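Long-range contacts in oxalate--CoA ligase (Arabidopsis thaliana, PDB 5IE2), which belongs to the ANL superfamily of AMP-binding, acyl-activating enzymes and is modelled with adenosine-5'-triphosphate held in its nucleotide pocket: residues E310-T315 with G335-P340; A346-K351 with E362-G367; G393-F398 with G408-L413. All coordinates share one frame; numbering follows the deposited sequence.

In the fold
Interactions 1 and 3 line the nucleotide pocket; interaction 2 lies in the small antiparallel sheet behind them. Interaction 1 is buried and relies on the packing of V337 on Y312 and E310, with E310, A311 and T315 bonding the adenine and alpha-phosphate of ATP. Interaction 2, also buried, is regular backbone pairing without ligand contact. Interaction 3 is only partly buried, with apolar packing toward its exposed edge, and mixes strand pairing with charged groups that hold the ribose and beta-phosphate. Interactions 2 and 3 share a sheet, since strands 361-366 and 394-398 are neighbours, joined by the V363 N to D394 O and E362 OE2 to G393 N bonds. Y312 OH, meeting D394 OD2, ties interaction 1 to interaction 3.

Interaction 1 of 3, residues E310-T315 with G335-P340; sequences EAYAMT and GSVGKP. With ATP (adenosine-5'-triphosphate), chain C.
Apolar packing carries the direct contact between E310-T315 and G335-P340, with V337 at its centre. CB of V337 meets CB of Y312 at 3.5 Å, and its CG2 lies against the same atom. The other methyl, CG1, turns to CD of E310 at 3.8 Å and approaches N6 of ATP at 3.4 Å, so one side chain touches E310, Y312 and the base. With CG anti to the backbone N (chi1 163°), the Y312 ring swings away from V337; ATP N7 lies at its edge, and its hydroxyl is hydrogen-bonded to D394. The run Y312-A313-M314-T315 fits the fifth core motif of ANL enzymes, which lies along the adenine and reaches the alpha-phosphate. Hydrogen bonds to ATP follow this run. ATP N6 donates to A311 O at 2.9 Å and to OE2 of the extended E310 at 3.1 Å, an oxygen that also accepts from L292 N. Just beyond the strand, T315 N points almost straight (168°) at ATP O1A, 2.9 Å away. Between the segments the polar groups are bridged from outside: N324 ND2 donates to both S336 O and E310 O. S336 OG accepts from G338 N in an ST turn and is also hydrogen-bonded to L404 O.

Interaction 2 of 3, residues A346-K351 with E362-G367; sequences AILNEK and EVCIRG
I347 carries CG1 anti to its carbonyl carbon, and a further bend at chi2 (-69°) turns CD1 toward the partner strand. V363 has CG2 likewise anti to the carbonyl carbon, beside its backbone N, so the two branches cross obliquely and meet with I347 CD1 3.7 Å from V363 CG2. On the other face, the unstaggered first torsion of L348 (chi1 -92°), together with its chi2, places CD2 diagonally along the sheet, past its directly paired residue E362, to touch SG of C364 at 3.5 Å.

Between these two faces runs an antiparallel ladder. A346 with C364 and L348 with E362 are hydrogen-bonded pairs; between them I347 with V363 is a non-hydrogen-bonded pair whose CA atoms are 4.8 Å apart. Four backbone bonds result, two to each hydrogen-bonded pair. C364 N reaches A346 O at 2.9 Å, nearly along the C=O axis, whereas L348 N comes to E362 O at 3.0 Å on a lone pair. E362 O also receives the CA of I347 in a CH...O contact of 3.4 Å. The strand directions make an angle of 135°, well short of antiparallel, so the pair is strongly twisted. After L348 the chain leaves the strand, and N349 OD1 accepts from K351 N, forming an Asx turn.

The two strands are consecutive in the chain, paired through a longer connection in the small antiparallel sheet of the AMP-binding fold. Strand 361-366 is an inner strand: V363 also bonds through its backbone to T392 and D394, and the carboxylate of the extended E362 is gripped by G393 N and H391 ND1. I347 and V363 pack on L404 of strand 404-409, while A346 and C364 lie against W389 of strand 389-392.

Interaction 3 of 3, residues G393-F398 with G408-L413; sequences GDIGYF and GRIKEL. With ATP (adenosine-5'-triphosphate), chain C.
Both hydroxyls of the ATP ribose are held by the carboxylate of D394, O2' donating to OD1 and O3' to OD2, each at 2.7 Å; OD2 also bonds Y312. R409 grips the beta-phosphate with two N-H groups: NH1 reaches ATP O2B at 2.8 Å and NH2 reaches ATP O1B at 3.1 Å. One face of its guanidinium carries ATP O2', 3.3 Å above the centre of the plane, and its CG rests on D394 OD1. D394 and R409 fit the ribose-binding aspartate of the seventh core motif and the arginine of the eighth in ANL enzymes.

In the backbone behind, D394 and R409 form an antiparallel non-hydrogen-bonded pair, CA atoms 4.3 Å apart, whose side chains diverge. I395 N donates to G408 O at 2.8 Å, G408 N returns a bond to I395 O, and I410 N meets G393 O nearly straight (167°). Water 1 links G393 O to K411 N. Further out, I395 CG1 packs on I410 CG1 at 3.6 Å, the side chains crossing at about a right angle. The contact lies at the open end of the hairpin of strands 394-398 and 404-409, beside strand 361-366, where the chain turns a corner at G393 after strand 389-392.

Interaction 1 of 3, residues E310-T315 with G335-P340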
loop_
_atom_site.group_PDB
_atom_site.type_symbol
_atom_site.label_atom_id
_atom_site.label_comp_id
_atom_site.label_asym_id
_atom_site.label_seq_id
_atom_site.Cartn_x
_atom_site.Cartn_y
_atom_site.Cartn_z
ATOM N N GLU A 310 0.269 11.432 -7.764
ATOM C CA GLU A 310 1.133 10.302 -7.477
ATOM C C GLU A 310 1.942 10.510 -6.199
ATOM O O GLU A 310 2.445 11.613 -5.933
ATOM C CB GLU A 310 2.102 10.080 -8.653
ATOM C CG GLU A 310 2.815 8.736 -8.533
ATOM C CD GLU A 310 3.771 8.414 -9.667
ATOM O OE1 GLU A 310 4.053 9.289 -10.518
ATOM O OE2 GLU A 310 4.260 7.255 -9.683
ATOM N N ALA A 311 2.017 9.455 -5.406
ATOM C CA ALA A 311 2.781 9.478 -4.157
ATOM C C ALA A 311 3.837 8.359 -4.193
ATOM O O ALA A 311 3.714 7.423 -4.982
ATOM C CB ALA A 311 1.868 9.265 -2.955
ATOM N N TYR A 312 4.807 8.446 -3.286
ATOM C CA TYR A 312 5.888 7.471 -3.114
ATOM C C TYR A 312 5.859 6.998 -1.653
ATOM O O TYR A 312 5.719 7.810 -0.743
ATOM C CB TYR A 312 7.211 8.145 -3.480
ATOM C CG TYR A 312 8.516 7.499 -3.013
ATOM C CD1 TYR A 312 8.830 6.177 -3.346
ATOM C CD2 TYR A 312 9.479 8.271 -2.382
ATOM C CE1 TYR A 312 10.096 5.595 -2.979
ATOM C CE2 TYR A 312 10.723 7.729 -2.038
ATOM C CZ TYR A 312 11.012 6.406 -2.314
ATOM O OH TYR A 312 12.231 5.899 -1.930
ATOM N N ALA A 313 5.900 5.685 -1.455
ATOM C CA ALA A 313 5.665 5.115 -0.127
ATOM C C ALA A 313 6.350 3.773 0.050
ATOM O O ALA A 313 6.692 3.153 -0.915
ATOM C CB ALA A 313 4.151 4.938 0.128
ATOM N N MET A 314 6.568 3.350 1.297
ATOM C CA MET A 314 7.143 2.022 1.521
ATOM C C MET A 314 6.788 1.552 2.916
ATOM O O MET A 314 6.448 2.345 3.802
ATOM C CB MET A 314 8.677 2.052 1.294
ATOM C CG MET A 314 9.473 2.821 2.378
ATOM S SD MET A 314 11.191 3.055 1.820
ATOM C CE MET A 314 11.767 1.396 1.408
ATOM N N THR A 315 6.841 0.242 3.123
ATOM C CA THR A 315 6.434 -0.317 4.392
ATOM C C THR A 315 7.254 0.291 5.544
ATOM O O THR A 315 6.708 0.555 6.587
ATOM C CB THR A 315 6.628 -1.869 4.387
ATOM O OG1 THR A 315 5.861 -2.420 3.319
ATOM C CG2 THR A 315 6.142 -2.486 5.678
ATOM N N GLY A 335 5.515 11.777 -14.005
ATOM C CA GLY A 335 6.870 11.264 -13.909
ATOM C C GLY A 335 7.494 11.524 -12.524
ATOM O O GLY A 335 8.594 11.040 -12.232
ATOM N N SER A 336 6.783 12.271 -11.687
ATOM C CA SER A 336 7.313 12.692 -10.356
ATOM C C SER A 336 6.430 12.205 -9.233
ATOM O O SER A 336 5.182 12.076 -9.409
ATOM C CB SER A 336 7.425 14.219 -10.273
ATOM O OG SER A 336 7.818 14.630 -8.958
ATOM N N VAL A 337 7.040 11.957 -8.072
ATOM C CA VAL A 337 6.282 11.601 -6.894
ATOM C C VAL A 337 6.229 12.760 -5.862
ATOM O O VAL A 337 5.940 12.555 -4.662
ATOM C CB VAL A 337 6.826 10.291 -6.246
ATOM C CG1 VAL A 337 6.610 9.128 -7.170
ATOM C CG2 VAL A 337 8.320 10.387 -5.961
ATOM N N GLY A 338 6.455 13.982 -6.335
ATOM C CA GLY A 338 6.165 15.153 -5.535
ATOM C C GLY A 338 7.139 15.431 -4.405
ATOM O O GLY A 338 8.306 15.097 -4.481
ATOM N N LYS A 339 6.628 16.001 -3.320
ATOM C CA LYS A 339 7.495 16.573 -2.266
ATOM C C LYS A 339 7.340 15.799 -0.980
ATOM O O LYS A 339 6.278 15.296 -0.700
ATOM C CB LYS A 339 7.137 18.056 -2.028
ATOM C CG LYS A 339 7.343 18.898 -3.281
ATOM C CD LYS A 339 7.215 20.392 -2.961
ATOM C CE LYS A 339 5.796 20.778 -2.634
ATOM N NZ LYS A 339 5.039 20.966 -3.892
ATOM N N PRO A 340 8.394 15.752 -0.148
ATOM C CA PRO A 340 8.342 15.064 1.155
ATOM C C PRO A 340 7.176 15.569 2.003
ATOM O O PRO A 340 6.943 16.794 1.987
ATOM C CB PRO A 340 9.671 15.480 1.829
ATOM C CG PRO A 340 10.546 15.900 0.740
ATOM C CD PRO A 340 9.699 16.386 -0.411
HETATM P PG ATP C . 11.069 -5.573 -0.706
HETATM O O1G ATP C . 12.132 -5.539 -1.805
HETATM O O2G ATP C . 10.912 -6.914 -0.081
HETATM O O3G ATP C . 11.310 -4.481 0.333
HETATM P PB ATP C . 9.114 -3.780 -1.845
HETATM O O1B ATP C . 8.236 -3.869 -3.074
HETATM O O2B ATP C . 10.294 -2.875 -1.811
HETATM O O3B ATP C . 9.613 -5.272 -1.380
HETATM P PA ATP C . 7.055 -2.193 -0.442
HETATM O O1A ATP C . 7.401 -1.516 0.877
HETATM O O2A ATP C . 5.712 -2.782 -0.635
HETATM O O3A ATP C . 8.096 -3.413 -0.618
HETATM O "O5'" ATP C . 7.443 -1.203 -1.639
HETATM C "C5'" ATP C . 8.127 0.063 -1.460
HETATM C "C4'" ATP C . 8.897 0.322 -2.766
HETATM O "O4'" ATP C . 7.953 0.582 -3.823
HETATM C "C3'" ATP C . 9.682 1.597 -2.727
HETATM O "O3'" ATP C . 10.929 1.374 -2.072
HETATM C "C2'" ATP C . 9.855 1.935 -4.193
HETATM O "O2'" ATP C . 10.842 1.060 -4.763
HETATM C "C1'" ATP C . 8.536 1.481 -4.749
HETATM N N9 ATP C . 7.582 2.599 -4.940
HETATM C C8 ATP C . 6.630 3.037 -4.107
HETATM N N7 ATP C . 5.959 4.076 -4.693
HETATM C C5 ATP C . 6.512 4.256 -5.936
HETATM C C6 ATP C . 6.265 5.165 -7.079
HETATM N N6 ATP C . 5.233 6.071 -7.026
HETATM N N1 ATP C . 7.056 5.006 -8.166
HETATM C C2 ATP C . 8.036 4.075 -8.223
HETATM N N3 ATP C . 8.326 3.214 -7.214
HETATM C C4 ATP C . 7.574 3.285 -6.078
#

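Interaction 2 of 3, residues A346-K351 with E362-G367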
loop_
_atom_site.group_PDB
_atom_site.type_symbol
_atom_site.label_atom_id
_atom_site.label_comp_id
_atom_site.label_asym_id
_atom_site.label_seq_id
_atom_site.Cartn_x
_atom_site.Cartn_y
_atom_site.Cartn_z
ATOM N N ALA A 346 16.535 13.261 1.702
ATOM C CA ALA A 346 17.761 13.769 1.106
ATOM C C ALA A 346 18.260 12.782 0.068
ATOM O O ALA A 346 17.940 11.618 0.148
ATOM C CB ALA A 346 18.772 13.961 2.154
ATOM N N ILE A 347 19.052 13.245 -0.897
ATOM C CA ILE A 347 19.589 12.372 -1.940
ATOM C C ILE A 347 21.085 12.257 -1.674
ATOM O O ILE A 347 21.778 13.271 -1.660
ATOM C CB ILE A 347 19.351 12.985 -3.348
ATOM C CG1 ILE A 347 17.869 13.232 -3.618
ATOM C CG2 ILE A 347 20.006 12.148 -4.438
ATOM C CD1 ILE A 347 17.069 11.906 -3.764
ATOM N N LEU A 348 21.586 11.051 -1.418
ATOM C CA LEU A 348 22.997 10.902 -0.998
ATOM C C LEU A 348 23.813 10.087 -1.998
ATOM O O LEU A 348 23.292 9.096 -2.513
ATOM C CB LEU A 348 23.019 10.183 0.333
ATOM C CG LEU A 348 23.006 10.959 1.651
ATOM C CD1 LEU A 348 22.141 12.196 1.667
ATOM C CD2 LEU A 348 22.612 10.001 2.727
ATOM N N ASN A 349 25.078 10.439 -2.264
ATOM C CA ASN A 349 25.908 9.513 -3.033
ATOM C C ASN A 349 26.482 8.389 -2.167
ATOM O O ASN A 349 26.174 8.287 -0.979
ATOM C CB ASN A 349 27.044 10.242 -3.787
ATOM C CG ASN A 349 28.037 10.952 -2.876
ATOM O OD1 ASN A 349 28.142 10.671 -1.683
ATOM N ND2 ASN A 349 28.795 11.872 -3.460
ATOM N N GLU A 350 27.351 7.563 -2.749
ATOM C CA GLU A 350 27.810 6.384 -2.035
ATOM C C GLU A 350 28.699 6.700 -0.847
ATOM O O GLU A 350 28.931 5.833 -0.016
ATOM C CB GLU A 350 28.542 5.435 -2.979
ATOM C CG GLU A 350 27.683 4.859 -4.097
ATOM C CD GLU A 350 27.834 5.619 -5.415
ATOM O OE1 GLU A 350 27.848 6.883 -5.391
ATOM O OE2 GLU A 350 27.947 4.939 -6.469
ATOM N N LYS A 351 29.140 7.949 -0.724
ATOM C CA LYS A 351 29.927 8.351 0.447
ATOM C C LYS A 351 29.116 9.178 1.429
ATOM O O LYS A 351 29.669 9.743 2.379
ATOM C CB LYS A 351 31.145 9.165 0.007
ATOM C CG LYS A 351 31.763 8.663 -1.292
ATOM C CD LYS A 351 32.550 9.739 -2.048
ATOM C CE LYS A 351 33.479 10.527 -1.130
ATOM N NZ LYS A 351 34.674 11.052 -1.856
ATOM N N GLU A 362 20.891 7.998 -3.686
ATOM C CA GLU A 362 19.916 7.197 -2.979
ATOM C C GLU A 362 19.001 8.093 -2.144
ATOM O O GLU A 362 19.482 8.981 -1.435
ATOM C CB GLU A 362 20.609 6.161 -2.072
ATOM C CG GLU A 362 19.611 5.224 -1.340
ATOM C CD GLU A 362 20.337 4.171 -0.514
ATOM O OE1 GLU A 362 21.582 4.312 -0.282
ATOM O OE2 GLU A 362 19.678 3.207 -0.097
ATOM N N VAL A 363 17.707 7.827 -2.204
ATOM C CA VAL A 363 16.765 8.559 -1.366
ATOM C C VAL A 363 16.905 8.068 0.076
ATOM O O VAL A 363 16.824 6.853 0.307
ATOM C CB VAL A 363 15.310 8.336 -1.862
ATOM C CG1 VAL A 363 14.348 9.147 -1.014
ATOM C CG2 VAL A 363 15.201 8.724 -3.343
ATOM N N CYS A 364 17.142 8.987 1.028
ATOM C CA CYS A 364 17.161 8.666 2.468
ATOM C C CYS A 364 16.114 9.521 3.184
ATOM O O CYS A 364 15.915 10.677 2.807
ATOM C CB CYS A 364 18.545 8.947 3.094
ATOM S SG CYS A 364 19.819 7.974 2.177
ATOM N N ILE A 365 15.485 8.951 4.206
ATOM C CA ILE A 365 14.407 9.640 4.908
ATOM C C ILE A 365 14.652 9.660 6.409
ATOM O O ILE A 365 15.383 8.842 6.954
ATOM C CB ILE A 365 13.035 8.978 4.640
ATOM C CG1 ILE A 365 13.007 7.541 5.178
ATOM C CG2 ILE A 365 12.808 8.988 3.101
ATOM C CD1 ILE A 365 11.601 6.806 4.933
ATOM N N ARG A 366 13.993 10.602 7.068
ATOM C CA ARG A 366 14.066 10.640 8.507
ATOM C C ARG A 366 12.814 11.247 9.050
ATOM O O ARG A 366 12.470 12.381 8.698
ATOM C CB ARG A 366 15.268 11.445 8.954
ATOM C CG ARG A 366 15.261 11.584 10.490
ATOM C CD ARG A 366 15.732 13.060 10.749
ATOM N NE ARG A 366 17.049 12.982 11.164
ATOM C CZ ARG A 366 17.978 13.933 11.390
ATOM N NH1 ARG A 366 17.891 15.260 11.162
ATOM N NH2 ARG A 366 19.103 13.438 11.858
ATOM N N GLY A 367 12.170 10.545 9.969
ATOM C CA GLY A 367 10.928 11.101 10.513
ATOM C C GLY A 367 10.227 10.160 11.462
ATOM O O GLY A 367 10.577 8.985 11.554
#

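Interaction 3 of 3, residues G393-F398 with G408-L413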
loop_
_atom_site.group_PDB
_atom_site.type_symbol
_atom_site.label_atom_id
_atom_site.label_comp_id
_atom_site.label_asym_id
_atom_site.label_seq_id
_atom_site.Cartn_x
_atom_site.Cartn_y
_atom_site.Cartn_z
ATOM N N GLY A 393 17.027 2.380 -0.582
ATOM C CA GLY A 393 17.368 1.490 -1.680
ATOM C C GLY A 393 16.900 1.966 -3.052
ATOM O O GLY A 393 17.077 1.257 -4.055
ATOM N N ASP A 394 16.267 3.143 -3.104
ATOM C CA ASP A 394 15.784 3.741 -4.364
ATOM C C ASP A 394 16.695 4.849 -4.781
ATOM O O ASP A 394 17.176 5.625 -3.940
ATOM C CB ASP A 394 14.354 4.308 -4.200
ATOM C CG ASP A 394 13.327 3.243 -3.792
ATOM O OD1 ASP A 394 13.280 2.181 -4.478
ATOM O OD2 ASP A 394 12.549 3.446 -2.786
ATOM N N ILE A 395 16.913 4.938 -6.094
ATOM C CA ILE A 395 17.647 6.020 -6.695
ATOM C C ILE A 395 16.648 7.050 -7.250
ATOM O O ILE A 395 15.648 6.700 -7.925
ATOM C CB ILE A 395 18.556 5.511 -7.823
ATOM C CG1 ILE A 395 19.571 4.482 -7.269
ATOM C CG2 ILE A 395 19.234 6.672 -8.536
ATOM C CD1 ILE A 395 20.498 5.120 -6.203
ATOM N N GLY A 396 16.947 8.309 -6.974
ATOM C CA GLY A 396 16.139 9.417 -7.457
ATOM C C GLY A 396 16.895 10.740 -7.480
ATOM O O GLY A 396 18.104 10.826 -7.188
ATOM N N TYR A 397 16.195 11.798 -7.885
ATOM C CA TYR A 397 16.780 13.140 -7.766
ATOM C C TYR A 397 15.646 14.134 -7.529
ATOM O O TYR A 397 14.499 13.855 -7.859
ATOM C CB TYR A 397 17.600 13.521 -9.022
ATOM C CG TYR A 397 16.760 13.553 -10.286
ATOM C CD1 TYR A 397 16.137 14.733 -10.697
ATOM C CD2 TYR A 397 16.570 12.401 -11.043
ATOM C CE1 TYR A 397 15.358 14.774 -11.849
ATOM C CE2 TYR A 397 15.778 12.422 -12.187
ATOM C CZ TYR A 397 15.177 13.616 -12.593
ATOM O OH TYR A 397 14.405 13.649 -13.741
ATOM N N PHE A 398 15.989 15.265 -6.924
ATOM C CA PHE A 398 15.091 16.401 -6.771
ATOM C C PHE A 398 15.318 17.362 -7.916
ATOM O O PHE A 398 16.471 17.680 -8.241
ATOM C CB PHE A 398 15.352 17.149 -5.463
ATOM C CG PHE A 398 14.772 16.429 -4.259
ATOM C CD1 PHE A 398 13.395 16.289 -4.125
ATOM C CD2 PHE A 398 15.602 15.920 -3.274
ATOM C CE1 PHE A 398 12.844 15.643 -3.032
ATOM C CE2 PHE A 398 15.045 15.238 -2.173
ATOM C CZ PHE A 398 13.662 15.100 -2.072
ATOM N N GLY A 408 14.804 4.405 -10.029
ATOM C CA GLY A 408 14.458 3.002 -9.835
ATOM C C GLY A 408 15.166 2.426 -8.617
ATOM O O GLY A 408 15.969 3.107 -7.989
ATOM N N ARG A 409 14.843 1.194 -8.265
ATOM C CA ARG A 409 15.571 0.503 -7.216
ATOM C C ARG A 409 16.991 0.266 -7.643
ATOM O O ARG A 409 17.249 -0.121 -8.794
ATOM C CB ARG A 409 14.910 -0.817 -6.886
ATOM C CG ARG A 409 13.483 -0.650 -6.447
ATOM C CD ARG A 409 12.741 -1.939 -6.699
ATOM N NE ARG A 409 11.290 -1.867 -6.554
ATOM C CZ ARG A 409 10.662 -2.195 -5.434
ATOM N NH1 ARG A 409 11.379 -2.562 -4.363
ATOM N NH2 ARG A 409 9.326 -2.137 -5.380
ATOM N N ILE A 410 17.921 0.520 -6.722
ATOM C CA ILE A 410 19.333 0.238 -6.975
ATOM C C ILE A 410 19.520 -1.133 -7.627
ATOM O O ILE A 410 20.259 -1.276 -8.608
ATOM C CB ILE A 410 20.116 0.251 -5.682
ATOM C CG1 ILE A 410 20.170 1.664 -5.126
ATOM C CG2 ILE A 410 21.525 -0.358 -5.873
ATOM C CD1 ILE A 410 20.783 1.747 -3.726
ATOM N N LYS A 411 18.859 -2.142 -7.088
ATOM C CA LYS A 411 19.071 -3.506 -7.592
ATOM C C LYS A 411 18.424 -3.785 -8.968
ATOM O O LYS A 411 18.711 -4.801 -9.594
ATOM C CB LYS A 411 18.543 -4.512 -6.570
ATOM C CG LYS A 411 19.251 -4.501 -5.210
ATOM C CD LYS A 411 19.882 -5.871 -4.915
ATOM C CE LYS A 411 20.091 -6.076 -3.416
ATOM N NZ LYS A 411 19.195 -5.167 -2.635
ATOM N N GLU A 412 17.565 -2.877 -9.435
ATOM C CA GLU A 412 16.853 -3.076 -10.695
ATOM C C GLU A 412 17.395 -2.274 -11.855
ATOM O O GLU A 412 17.029 -2.571 -12.999
ATOM C CB GLU A 412 15.363 -2.742 -10.521
ATOM C CG GLU A 412 14.631 -3.891 -9.863
ATOM C CD GLU A 412 13.144 -3.654 -9.691
ATOM O OE1 GLU A 412 12.616 -2.587 -10.125
ATOM O OE2 GLU A 412 12.505 -4.551 -9.102
ATOM N N LEU A 413 18.264 -1.283 -11.588
ATOM C CA LEU A 413 18.839 -0.485 -12.670
ATOM C C LEU A 413 19.681 -1.389 -13.554
ATOM O O LEU A 413 20.363 -2.310 -13.064
ATOM C CB LEU A 413 19.692 0.657 -12.152
ATOM C CG LEU A 413 18.984 1.663 -11.227
ATOM C CD1 LEU A 413 19.936 2.803 -10.853
ATOM C CD2 LEU A 413 17.763 2.227 -11.908
HETATM P PG ATP C . 11.069 -5.573 -0.706
HETATM O O1G ATP C . 12.132 -5.539 -1.805
HETATM O O2G ATP C . 10.912 -6.914 -0.081
HETATM O O3G ATP C . 11.310 -4.481 0.333
HETATM P PB ATP C . 9.114 -3.780 -1.845
HETATM O O1B ATP C . 8.236 -3.869 -3.074
HETATM O O2B ATP C . 10.294 -2.875 -1.811
HETATM O O3B ATP C . 9.613 -5.272 -1.380
HETATM P PA ATP C . 7.055 -2.193 -0.442
HETATM O O1A ATP C . 7.401 -1.516 0.877
HETATM O O2A ATP C . 5.712 -2.782 -0.635
HETATM O O3A ATP C . 8.096 -3.413 -0.618
HETATM O "O5'" ATP C . 7.443 -1.203 -1.639
HETATM C "C5'" ATP C . 8.127 0.063 -1.460
HETATM C "C4'" ATP C . 8.897 0.322 -2.766
HETATM O "O4'" ATP C . 7.953 0.582 -3.823
HETATM C "C3'" ATP C . 9.682 1.597 -2.727
HETATM O "O3'" ATP C . 10.929 1.374 -2.072
HETATM C "C2'" ATP C . 9.855 1.935 -4.193
HETATM O "O2'" ATP C . 10.842 1.060 -4.763
HETATM C "C1'" ATP C . 8.536 1.481 -4.749
HETATM N N9 ATP C . 7.582 2.599 -4.940
HETATM C C8 ATP C . 6.630 3.037 -4.107
HETATM N N7 ATP C . 5.959 4.076 -4.693
HETATM C C5 ATP C . 6.512 4.256 -5.936
HETATM C C6 ATP C . 6.265 5.165 -7.079
HETATM N N6 ATP C . 5.233 6.071 -7.026
HETATM N N1 ATP C . 7.056 5.006 -8.166
HETATM C C2 ATP C . 8.036 4.075 -8.223
HETATM N N3 ATP C . 8.326 3.214 -7.214
HETATM C C4 ATP C . 7.574 3.285 -6.078
HETATM O O HOH W 1 17.350 -1.660 -4.525
#